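Local coordinates for hypothetical protein PH1109 (Pyrococcus horikoshii, PDB 2D59) that is of unknown function but belongs to the CoA-binding domain family and has a Rossmann-type fold of parallel strands flanked by helices, at residues Met134-His137 against Glu138-Leu141; Gly9-Asp12 against Glu13-Arg16; Val105-Tyr109 against Asn110-Arg114; Tyr68-Val71 against Leu72-Pro75. All blocks are in the same frame, centred on the assembly; numbering follows the deposited sequence.

The four contacts illustrate how short-range side-chain arrangements accompany a turn, a loop, a helix start and a helix flank in a Rossmann-type fold. Along the chain they come in the order 2, 4, 3, 1. Contact 2 begins helix 12-21 and contact 1 lies on the last helix, 133-141; their centres are about 11 Å apart. Contact 3 leaves strand 104-107 of the five-stranded parallel sheet. Its centre is about 17 Å from that of contact 1 and about 16 Å from that of contact 2, and it touches both. The first and last helices thus pack directly together, while contact 4, a loop before strand 80-83, lies across the chain's centre from both, about 27 Å from contact 1, centre to centre.

Contact 1 of 4, residues Met134-His137 against Glu138-Leu141; sequences MREH and ERLL
Glu136 OE2 takes Arg139 NH1 at 2.8 Å, and the same oxygen has a second salt bridge from Arg131, just ahead of the helix. The other carboxylate oxygen, Glu136 OE1, receives Arg139 NE, also at 2.8 Å, in a fairly straight bond (165°). The arginine therefore meets the acid side-on, one nitrogen to each oxygen, yet the flat groups are twisted, with their planes 54° apart. OE1 sits at the guanidinium edge, in its plane, whereas NE approaches OE1 from above the carboxylate plane; NH1 reaches OE2 on the syn side. Arg139 CG lies between the backbone N and the carbonyl carbon (chi1 78°), and the extended chain beyond it runs alongside Glu136. This i to i+3 salt bridge rides on helix 133-141, the C-terminal helix of the Rossmann-type fold, whose main chain makes the usual i to i+4 bonds, such as Glu138 N to Met134 O at 2.8 Å. Leu140 CG covers one face of the guanidinium, and NH1 also bridges to Asp12 of helix 12-21, so acids and arginines alternate in a way that probably favours their charged forms. One turn on, Leu141 CB stands over the centre of the His137 ring, 4.2 Å from its centroid, a CH-pi contact, and Leu141 CD1 touches His137 CD2 at 3.7 Å. The ring's ND1 is hydrogen-bonded to Tyr44 OH, which, with this packing, limits its rotation. On the flank facing helix 37-47, Met134 and Glu138 lie side by side, Met134 CG 3.9 Å from Glu138 OE1.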
loop_
_atom_site.group_PDB
_atom_site.type_symbol
_atom_site.label_atom_id
_atom_site.label_comp_id
_atom_site.label_asym_id
_atom_site.label_seq_id
_atom_site.Cartn_x
_atom_site.Cartn_y
_atom_site.Cartn_z
ATOM N N MET A 134 -2.226 -0.492 -8.803
ATOM C CA MET A 134 -2.857 -0.004 -10.020
ATOM C C MET A 134 -2.833 -1.054 -11.124
ATOM O O MET A 134 -3.855 -1.316 -11.765
ATOM C CB MET A 134 -2.155 1.258 -10.519
ATOM C CG MET A 134 -2.659 1.715 -11.869
ATOM S SD MET A 134 -1.906 3.267 -12.377
ATOM C CE MET A 134 -0.332 2.697 -12.957
ATOM N N ARG A 135 -1.660 -1.639 -11.355
ATOM C CA ARG A 135 -1.507 -2.656 -12.384
ATOM C C ARG A 135 -2.458 -3.822 -12.133
ATOM O O ARG A 135 -3.134 -4.292 -13.051
ATOM C CB ARG A 135 -0.069 -3.177 -12.409
ATOM C CG ARG A 135 0.280 -3.924 -13.688
ATOM C CD ARG A 135 1.262 -3.123 -14.534
ATOM N NE ARG A 135 2.636 -3.264 -14.054
ATOM C CZ ARG A 135 3.655 -2.518 -14.470
ATOM N NH1 ARG A 135 4.870 -2.723 -13.983
ATOM N NH2 ARG A 135 3.457 -1.556 -15.363
ATOM N N GLU A 136 -2.497 -4.290 -10.889
ATOM C CA GLU A 136 -3.369 -5.406 -10.527
ATOM C C GLU A 136 -4.836 -5.035 -10.710
ATOM O O GLU A 136 -5.631 -5.826 -11.228
ATOM C CB GLU A 136 -3.114 -5.830 -9.076
ATOM C CG GLU A 136 -1.753 -6.461 -8.827
ATOM C CD GLU A 136 -1.483 -7.641 -9.741
ATOM O OE1 GLU A 136 -0.921 -7.432 -10.834
ATOM O OE2 GLU A 136 -1.845 -8.777 -9.368
ATOM N N HIS A 137 -5.203 -3.828 -10.292
ATOM C CA HIS A 137 -6.584 -3.398 -10.431
ATOM C C HIS A 137 -6.973 -3.357 -11.903
ATOM O O HIS A 137 -8.015 -3.879 -12.299
ATOM C CB HIS A 137 -6.778 -2.026 -9.786
ATOM C CG HIS A 137 -8.209 -1.593 -9.715
ATOM N ND1 HIS A 137 -8.882 -1.069 -10.797
ATOM C CD2 HIS A 137 -9.100 -1.628 -8.697
ATOM C CE1 HIS A 137 -10.126 -0.797 -10.446
ATOM N NE2 HIS A 137 -10.285 -1.127 -9.178
ATOM N N GLU A 138 -6.121 -2.748 -12.720
ATOM C CA GLU A 138 -6.388 -2.651 -14.147
ATOM C C GLU A 138 -6.587 -4.006 -14.818
ATOM O O GLU A 138 -7.558 -4.203 -15.549
ATOM C CB GLU A 138 -5.245 -1.915 -14.854
ATOM C CG GLU A 138 -5.260 -0.408 -14.671
ATOM C CD GLU A 138 -4.074 0.270 -15.336
ATOM O OE1 GLU A 138 -4.091 1.513 -15.459
ATOM O OE2 GLU A 138 -3.124 -0.439 -15.728
ATOM N N ARG A 139 -5.674 -4.940 -14.570
ATOM C CA ARG A 139 -5.765 -6.249 -15.211
ATOM C C ARG A 139 -6.777 -7.217 -14.606
ATOM O O ARG A 139 -7.283 -8.098 -15.301
ATOM C CB ARG A 139 -4.383 -6.912 -15.255
ATOM C CG ARG A 139 -3.932 -7.535 -13.953
ATOM C CD ARG A 139 -2.523 -8.119 -14.070
ATOM N NE ARG A 139 -2.162 -8.854 -12.863
ATOM C CZ ARG A 139 -2.571 -10.090 -12.587
ATOM N NH1 ARG A 139 -2.204 -10.673 -11.454
ATOM N NH2 ARG A 139 -3.319 -10.755 -13.458
ATOM N N LEU A 140 -7.090 -7.054 -13.325
ATOM C CA LEU A 140 -8.034 -7.957 -12.673
ATOM C C LEU A 140 -9.464 -7.445 -12.589
ATOM O O LEU A 140 -10.409 -8.238 -12.593
ATOM C CB LEU A 140 -7.542 -8.303 -11.267
ATOM C CG LEU A 140 -6.202 -9.039 -11.193
ATOM C CD1 LEU A 140 -5.750 -9.142 -9.743
ATOM C CD2 LEU A 140 -6.341 -10.422 -11.811
ATOM N N LEU A 141 -9.633 -6.129 -12.516
ATOM C CA LEU A 141 -10.966 -5.546 -12.404
ATOM C C LEU A 141 -11.302 -4.555 -13.518
ATOM O O LEU A 141 -12.452 -4.135 -13.654
ATOM C CB LEU A 141 -11.109 -4.862 -11.042
ATOM C CG LEU A 141 -10.981 -5.758 -9.803
ATOM C CD1 LEU A 141 -10.854 -4.910 -8.548
ATOM C CD2 LEU A 141 -12.201 -6.672 -9.711
HETATM O O HOH W 1 -2.346 -3.798 -15.847
#

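Contact 2 of 4, residues Gly9-Asp12 against Glu13-Arg16; sequences GLTD and EDIR
Asp12 O lies over one face of the Arg16 guanidinium, 4.0 Å from Arg16 NH2, while the carboxylate carbon of Glu13 sits at the edge, in the guanidinium plane. Arg16 NE turns instead to Leu140 O on helix 133-141, so the flat group joins its own helix to the neighbouring one. A second flat group, the carboxylate of Asp14, is met by Thr11 N at OD2, on the anti side and 27° out of its plane; this bond, 2.8 Å from Thr11 N to Asp14 OD2, is practically straight (179°). In return, Asp14 N donates to Thr11 OG1 at 3.1 Å. The reciprocal pair is a capping box, with Thr11 as N-cap of helix 12-21. OG1 is brought in front of the amide because it stands between the backbone N and carbonyl carbon of Thr11 (chi1 67°). Leu10 and Ile15, just before the cap and in the first turn, occupy the two positions of a hydrophobic staple, Leu10 CD1 4.1 Å from Ile15 CD1, although the exact place of that isoleucine methyl is doubtful. Regular helical bonding follows with Arg16 N to Asp12 O at 2.9 Å.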
loop_
_atom_site.group_PDB
_atom_site.type_symbol
_atom_site.label_atom_id
_atom_site.label_comp_id
_atom_site.label_asym_id
_atom_site.label_seq_id
_atom_site.Cartn_x
_atom_site.Cartn_y
_atom_site.Cartn_z
ATOM N N GLY A 9 2.479 -15.780 -2.960
ATOM C CA GLY A 9 1.935 -16.934 -3.655
ATOM C C GLY A 9 0.432 -16.881 -3.862
ATOM O O GLY A 9 -0.191 -17.890 -4.193
ATOM N N LEU A 10 -0.155 -15.704 -3.676
ATOM C CA LEU A 10 -1.593 -15.533 -3.843
ATOM C C LEU A 10 -2.016 -15.667 -5.309
ATOM O O LEU A 10 -1.220 -15.451 -6.225
ATOM C CB LEU A 10 -2.013 -14.163 -3.296
ATOM C CG LEU A 10 -1.558 -13.842 -1.868
ATOM C CD1 LEU A 10 -1.964 -12.420 -1.513
ATOM C CD2 LEU A 10 -2.176 -14.834 -0.881
ATOM N N THR A 11 -3.280 -16.021 -5.523
ATOM C CA THR A 11 -3.828 -16.194 -6.866
ATOM C C THR A 11 -4.471 -14.900 -7.349
ATOM O O THR A 11 -4.664 -13.968 -6.567
ATOM C CB THR A 11 -4.913 -17.282 -6.884
ATOM O OG1 THR A 11 -6.042 -16.838 -6.120
ATOM C CG2 THR A 11 -4.382 -18.575 -6.284
ATOM N N ASP A 12 -4.810 -14.838 -8.632
ATOM C CA ASP A 12 -5.450 -13.640 -9.157
ATOM C C ASP A 12 -6.763 -13.410 -8.416
ATOM O O ASP A 12 -7.187 -12.273 -8.226
ATOM C CB ASP A 12 -5.717 -13.773 -10.658
ATOM C CG ASP A 12 -4.468 -13.561 -11.490
ATOM O OD1 ASP A 12 -4.565 -13.620 -12.732
ATOM O OD2 ASP A 12 -3.392 -13.333 -10.899
ATOM N N GLU A 13 -7.395 -14.500 -7.991
ATOM C CA GLU A 13 -8.660 -14.425 -7.269
ATOM C C GLU A 13 -8.454 -13.762 -5.909
ATOM O O GLU A 13 -9.270 -12.947 -5.472
ATOM C CB GLU A 13 -9.236 -15.831 -7.070
ATOM C CG GLU A 13 -10.750 -15.886 -7.120
ATOM C CD GLU A 13 -11.285 -15.770 -8.536
ATOM O OE1 GLU A 13 -10.868 -14.839 -9.255
ATOM O OE2 GLU A 13 -12.124 -16.607 -8.932
ATOM N N ASP A 14 -7.364 -14.126 -5.239
ATOM C CA ASP A 14 -7.047 -13.561 -3.930
ATOM C C ASP A 14 -6.812 -12.064 -4.034
ATOM O O ASP A 14 -7.333 -11.285 -3.236
ATOM C CB ASP A 14 -5.787 -14.202 -3.342
ATOM C CG ASP A 14 -5.955 -15.682 -3.053
ATOM O OD1 ASP A 14 -7.024 -16.077 -2.544
ATOM O OD2 ASP A 14 -5.005 -16.447 -3.319
ATOM N N ILE A 15 -6.017 -11.664 -5.023
ATOM C CA ILE A 15 -5.702 -10.249 -5.211
ATOM C C ILE A 15 -6.960 -9.470 -5.536
ATOM O O ILE A 15 -7.187 -8.381 -5.003
ATOM C CB ILE A 15 -4.647 -10.044 -6.332
ATOM C CG1 ILE A 15 -3.293 -10.563 -5.849
ATOM C CG2 ILE A 15 -4.486 -8.569 -6.665
ATOM C CD1 ILE A 15 -3.320 -11.954 -5.320
ATOM N N ARG A 16 -7.781 -10.031 -6.413
ATOM C CA ARG A 16 -9.023 -9.383 -6.806
ATOM C C ARG A 16 -9.914 -9.175 -5.580
ATOM O O ARG A 16 -10.589 -8.149 -5.455
ATOM C CB ARG A 16 -9.749 -10.240 -7.847
ATOM C CG ARG A 16 -10.996 -9.601 -8.411
ATOM C CD ARG A 16 -11.642 -10.470 -9.483
ATOM N NE ARG A 16 -10.891 -10.494 -10.738
ATOM C CZ ARG A 16 -10.313 -11.578 -11.250
ATOM N NH1 ARG A 16 -9.654 -11.503 -12.401
ATOM N NH2 ARG A 16 -10.386 -12.740 -10.610
#

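Contact 3 of 4, residues Val105-Tyr109 against Asn110-Arg114; sequences VWFQY and NTYNR
Phe107 and Tyr112 pack tightly across a type II beta turn, Gln108 to Thr111, by which the chain leaves strand 104-107 of the parallel sheet on its way to helix 114-122. The two rings form an edge-to-face pair, centroids 4.9 Å apart and planes at 64°. It is the edge of Tyr112 that comes over the Phe107 face, toward the rim, with Tyr112 CD2 3.6 Å from Phe107 CG. Tyr112 CG is anti to the backbone N (chi1 -163°), which brings the CD2 edge over that face, and its OH is tied to Ser117. Thr111 OG1 lies at the edge of the Phe107 ring, in its plane and 3.5 Å from Phe107 CB. The far corner of the turn is looser. Asn110, exposed, takes the left-handed backbone conformation that the third position of a type II turn requires, and its OD1 lies 3.2 Å from Tyr109 C. The Tyr109 side chain packs against Arg135 of helix 133-141 and Asn130. Gln108 O fastens both halves: the Thr111 hydroxyl donates to it at 2.7 Å, tilted 27° from the carbonyl plane, whereas the turn bond from Thr111 N is weak. A water molecule also donates to Gln108 O at 3.1 Å and accepts from Tyr112 N at 3.1 Å.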
loop_
_atom_site.group_PDB
_atom_site.type_symbol
_atom_site.label_atom_id
_atom_site.label_comp_id
_atom_site.label_asym_id
_atom_site.label_seq_id
_atom_site.Cartn_x
_atom_site.Cartn_y
_atom_site.Cartn_z
ATOM N N VAL A 105 -0.375 -5.957 3.941
ATOM C CA VAL A 105 0.829 -5.171 3.719
ATOM C C VAL A 105 1.113 -5.425 2.245
ATOM O O VAL A 105 1.249 -6.572 1.820
ATOM C CB VAL A 105 2.023 -5.658 4.565
ATOM C CG1 VAL A 105 3.253 -4.804 4.259
ATOM C CG2 VAL A 105 1.682 -5.564 6.041
ATOM N N TRP A 106 1.175 -4.356 1.466
ATOM C CA TRP A 106 1.407 -4.480 0.038
ATOM C C TRP A 106 2.744 -3.869 -0.363
ATOM O O TRP A 106 2.910 -2.651 -0.332
ATOM C CB TRP A 106 0.263 -3.796 -0.719
ATOM C CG TRP A 106 0.265 -4.030 -2.200
ATOM C CD1 TRP A 106 1.280 -3.757 -3.072
ATOM C CD2 TRP A 106 -0.811 -4.556 -2.990
ATOM N NE1 TRP A 106 0.904 -4.076 -4.353
ATOM C CE2 TRP A 106 -0.375 -4.566 -4.333
ATOM C CE3 TRP A 106 -2.103 -5.012 -2.695
ATOM C CZ2 TRP A 106 -1.182 -5.024 -5.382
ATOM C CZ3 TRP A 106 -2.908 -5.465 -3.739
ATOM C CH2 TRP A 106 -2.442 -5.465 -5.067
ATOM N N PHE A 107 3.695 -4.724 -0.732
ATOM C CA PHE A 107 5.019 -4.284 -1.160
ATOM C C PHE A 107 5.012 -4.004 -2.660
ATOM O O PHE A 107 4.869 -4.921 -3.470
ATOM C CB PHE A 107 6.059 -5.368 -0.859
ATOM C CG PHE A 107 6.365 -5.539 0.607
ATOM C CD1 PHE A 107 7.375 -4.796 1.216
ATOM C CD2 PHE A 107 5.652 -6.454 1.374
ATOM C CE1 PHE A 107 7.673 -4.970 2.569
ATOM C CE2 PHE A 107 5.943 -6.635 2.729
ATOM C CZ PHE A 107 6.955 -5.891 3.325
ATOM N N GLN A 108 5.158 -2.737 -3.031
ATOM C CA GLN A 108 5.192 -2.364 -4.438
ATOM C C GLN A 108 6.545 -2.810 -5.004
ATOM O O GLN A 108 7.409 -3.284 -4.265
ATOM C CB GLN A 108 5.026 -0.850 -4.584
ATOM C CG GLN A 108 3.647 -0.312 -4.206
ATOM C CD GLN A 108 2.645 -0.386 -5.343
ATOM O OE1 GLN A 108 2.985 -0.140 -6.503
ATOM N NE2 GLN A 108 1.397 -0.695 -5.014
ATOM N N TYR A 109 6.727 -2.657 -6.308
ATOM C CA TYR A 109 7.971 -3.061 -6.952
ATOM C C TYR A 109 9.226 -2.485 -6.293
ATOM O O TYR A 109 9.275 -1.306 -5.939
ATOM C CB TYR A 109 7.942 -2.669 -8.434
ATOM C CG TYR A 109 6.874 -3.385 -9.233
ATOM C CD1 TYR A 109 6.801 -4.777 -9.239
ATOM C CD2 TYR A 109 5.942 -2.673 -9.992
ATOM C CE1 TYR A 109 5.830 -5.445 -9.978
ATOM C CE2 TYR A 109 4.964 -3.335 -10.738
ATOM C CZ TYR A 109 4.918 -4.721 -10.725
ATOM O OH TYR A 109 3.969 -5.390 -11.468
ATOM N N ASN A 110 10.229 -3.342 -6.128
ATOM C CA ASN A 110 11.514 -2.967 -5.546
ATOM C C ASN A 110 11.454 -2.389 -4.134
ATOM O O ASN A 110 12.208 -1.473 -3.807
ATOM C CB ASN A 110 12.227 -1.972 -6.467
ATOM C CG ASN A 110 12.405 -2.504 -7.877
ATOM O OD1 ASN A 110 11.430 -2.761 -8.584
ATOM N ND2 ASN A 110 13.654 -2.674 -8.293
ATOM N N THR A 111 10.568 -2.922 -3.299
ATOM C CA THR A 111 10.447 -2.448 -1.922
ATOM C C THR A 111 10.482 -3.607 -0.927
ATOM O O THR A 111 10.564 -3.394 0.282
ATOM C CB THR A 111 9.113 -1.702 -1.688
ATOM O OG1 THR A 111 8.036 -2.648 -1.682
ATOM C CG2 THR A 111 8.865 -0.683 -2.783
ATOM N N TYR A 112 10.430 -4.833 -1.433
ATOM C CA TYR A 112 10.393 -5.998 -0.557
ATOM C C TYR A 112 11.619 -6.267 0.315
ATOM O O TYR A 112 12.759 -6.230 -0.149
ATOM C CB TYR A 112 10.063 -7.247 -1.377
ATOM C CG TYR A 112 9.615 -8.413 -0.535
ATOM C CD1 TYR A 112 10.519 -9.394 -0.120
ATOM C CD2 TYR A 112 8.284 -8.530 -0.139
ATOM C CE1 TYR A 112 10.102 -10.468 0.667
ATOM C CE2 TYR A 112 7.856 -9.593 0.645
ATOM C CZ TYR A 112 8.768 -10.559 1.042
ATOM O OH TYR A 112 8.325 -11.617 1.803
ATOM N N ASN A 113 11.353 -6.540 1.589
ATOM C CA ASN A 113 12.377 -6.861 2.582
ATOM C C ASN A 113 11.821 -8.078 3.313
ATOM O O ASN A 113 10.731 -8.013 3.880
ATOM C CB ASN A 113 12.556 -5.705 3.573
ATOM C CG ASN A 113 13.559 -6.027 4.667
ATOM O OD1 ASN A 113 14.765 -5.847 4.497
ATOM N ND2 ASN A 113 13.066 -6.524 5.790
ATOM N N ARG A 114 12.554 -9.189 3.305
ATOM C CA ARG A 114 12.053 -10.399 3.950
ATOM C C ARG A 114 11.862 -10.297 5.459
ATOM O O ARG A 114 10.954 -10.914 6.010
ATOM C CB ARG A 114 12.949 -11.601 3.628
ATOM C CG ARG A 114 14.336 -11.563 4.234
ATOM C CD ARG A 114 15.028 -12.909 4.032
ATOM N NE ARG A 114 14.348 -13.979 4.763
ATOM C CZ ARG A 114 14.401 -14.126 6.083
ATOM N NH1 ARG A 114 13.752 -15.120 6.676
ATOM N NH2 ARG A 114 15.116 -13.284 6.814
HETATM O O HOH W 2 9.218 -5.847 -4.061
#

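Contact 4 of 4, residues Tyr68-Val71 against Leu72-Pro75; sequences YPSV and LDIP
Tyr68 offers one ring face to Ile74, whose CA stands over the ring centre, 4.1 Å from the centroid and 12° off the normal, a CH-pi contact. Ile74 CG1 rests on the same ring, 3.8 Å from Tyr68 CD1, and the phenol end reaches Pro75, with Tyr68 OH 3.3 Å from Pro75 CD. Next in sequence, Pro69 crosses Asp73 at about a right angle, its CG 3.2 Å from Asp73 OD2. Ser70 then starts the turn itself: its OG, anti to the backbone N (chi1 165°), swings round to accept Leu72 N at 3.2 Å, an ST turn, while Ser70 O accepts Asp73 N, also at 3.2 Å and from above the carbonyl plane. The compact loop links the small hairpin 61-66 to strand 80-83 of the Rossmann-type sheet, and Gln96 of helix 87-100 grips it by accepting from Val71 N. Val71 comes last, its O receiving Ile74 N at 3.2 Å, a second turn bond one residue on. Its side chain packs on Val28 of strand 24-28, and Ile74, beside it, packs on Ala26 and Val55 of the sheet while Lys100 donates to Ile74 O.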
loop_
_atom_site.group_PDB
_atom_site.type_symbol
_atom_site.label_atom_id
_atom_site.label_comp_id
_atom_site.label_asym_id
_atom_site.label_seq_id
_atom_site.Cartn_x
_atom_site.Cartn_y
_atom_site.Cartn_z
ATOM N N TYR A 68 0.003 12.224 6.326
ATOM C CA TYR A 68 0.505 12.005 7.681
ATOM C C TYR A 68 1.956 11.520 7.716
ATOM O O TYR A 68 2.422 10.846 6.797
ATOM C CB TYR A 68 -0.396 11.000 8.410
ATOM C CG TYR A 68 -1.853 11.405 8.451
ATOM C CD1 TYR A 68 -2.670 11.268 7.327
ATOM C CD2 TYR A 68 -2.408 11.954 9.605
ATOM C CE1 TYR A 68 -4.006 11.671 7.352
ATOM C CE2 TYR A 68 -3.740 12.361 9.642
ATOM C CZ TYR A 68 -4.532 12.217 8.516
ATOM O OH TYR A 68 -5.848 12.620 8.558
ATOM N N PRO A 69 2.695 11.870 8.782
ATOM C CA PRO A 69 4.095 11.453 8.905
ATOM C C PRO A 69 4.244 9.979 9.281
ATOM O O PRO A 69 5.308 9.390 9.100
ATOM C CB PRO A 69 4.635 12.389 9.983
ATOM C CG PRO A 69 3.453 12.568 10.871
ATOM C CD PRO A 69 2.318 12.772 9.886
ATOM N N SER A 70 3.170 9.393 9.801
ATOM C CA SER A 70 3.165 7.991 10.207
ATOM C C SER A 70 1.796 7.355 9.995
ATOM O O SER A 70 0.772 8.038 10.017
ATOM C CB SER A 70 3.554 7.868 11.681
ATOM O OG SER A 70 3.224 6.585 12.186
ATOM N N VAL A 71 1.783 6.040 9.795
ATOM C CA VAL A 71 0.537 5.313 9.587
ATOM C C VAL A 71 -0.371 5.399 10.812
ATOM O O VAL A 71 -1.594 5.486 10.686
ATOM C CB VAL A 71 0.802 3.821 9.275
ATOM C CG1 VAL A 71 -0.512 3.063 9.210
ATOM C CG2 VAL A 71 1.550 3.690 7.958
ATOM N N LEU A 72 0.234 5.376 11.995
ATOM C CA LEU A 72 -0.521 5.442 13.240
ATOM C C LEU A 72 -1.199 6.792 13.466
ATOM O O LEU A 72 -2.145 6.888 14.249
ATOM C CB LEU A 72 0.393 5.120 14.427
ATOM C CG LEU A 72 0.876 3.670 14.527
ATOM C CD1 LEU A 72 1.800 3.515 15.724
ATOM C CD2 LEU A 72 -0.323 2.741 14.658
ATOM N N ASP A 73 -0.721 7.829 12.785
ATOM C CA ASP A 73 -1.299 9.163 12.931
ATOM C C ASP A 73 -2.635 9.295 12.209
ATOM O O ASP A 73 -3.408 10.213 12.482
ATOM C CB ASP A 73 -0.334 10.230 12.409
ATOM C CG ASP A 73 0.937 10.315 13.224
ATOM O OD1 ASP A 73 0.840 10.345 14.468
ATOM O OD2 ASP A 73 2.030 10.362 12.625
ATOM N N ILE A 74 -2.899 8.383 11.281
ATOM C CA ILE A 74 -4.147 8.410 10.531
ATOM C C ILE A 74 -5.317 8.112 11.462
ATOM O O ILE A 74 -5.338 7.085 12.137
ATOM C CB ILE A 74 -4.125 7.367 9.396
ATOM C CG1 ILE A 74 -2.983 7.691 8.436
ATOM C CG2 ILE A 74 -5.457 7.362 8.661
ATOM C CD1 ILE A 74 -2.717 6.610 7.401
ATOM N N PRO A 75 -6.306 9.017 11.513
ATOM C CA PRO A 75 -7.492 8.863 12.364
ATOM C C PRO A 75 -8.372 7.672 11.985
ATOM O O PRO A 75 -8.795 6.900 12.843
ATOM C CB PRO A 75 -8.235 10.188 12.172
ATOM C CG PRO A 75 -7.156 11.146 11.783
ATOM C CD PRO A 75 -6.317 10.327 10.844
#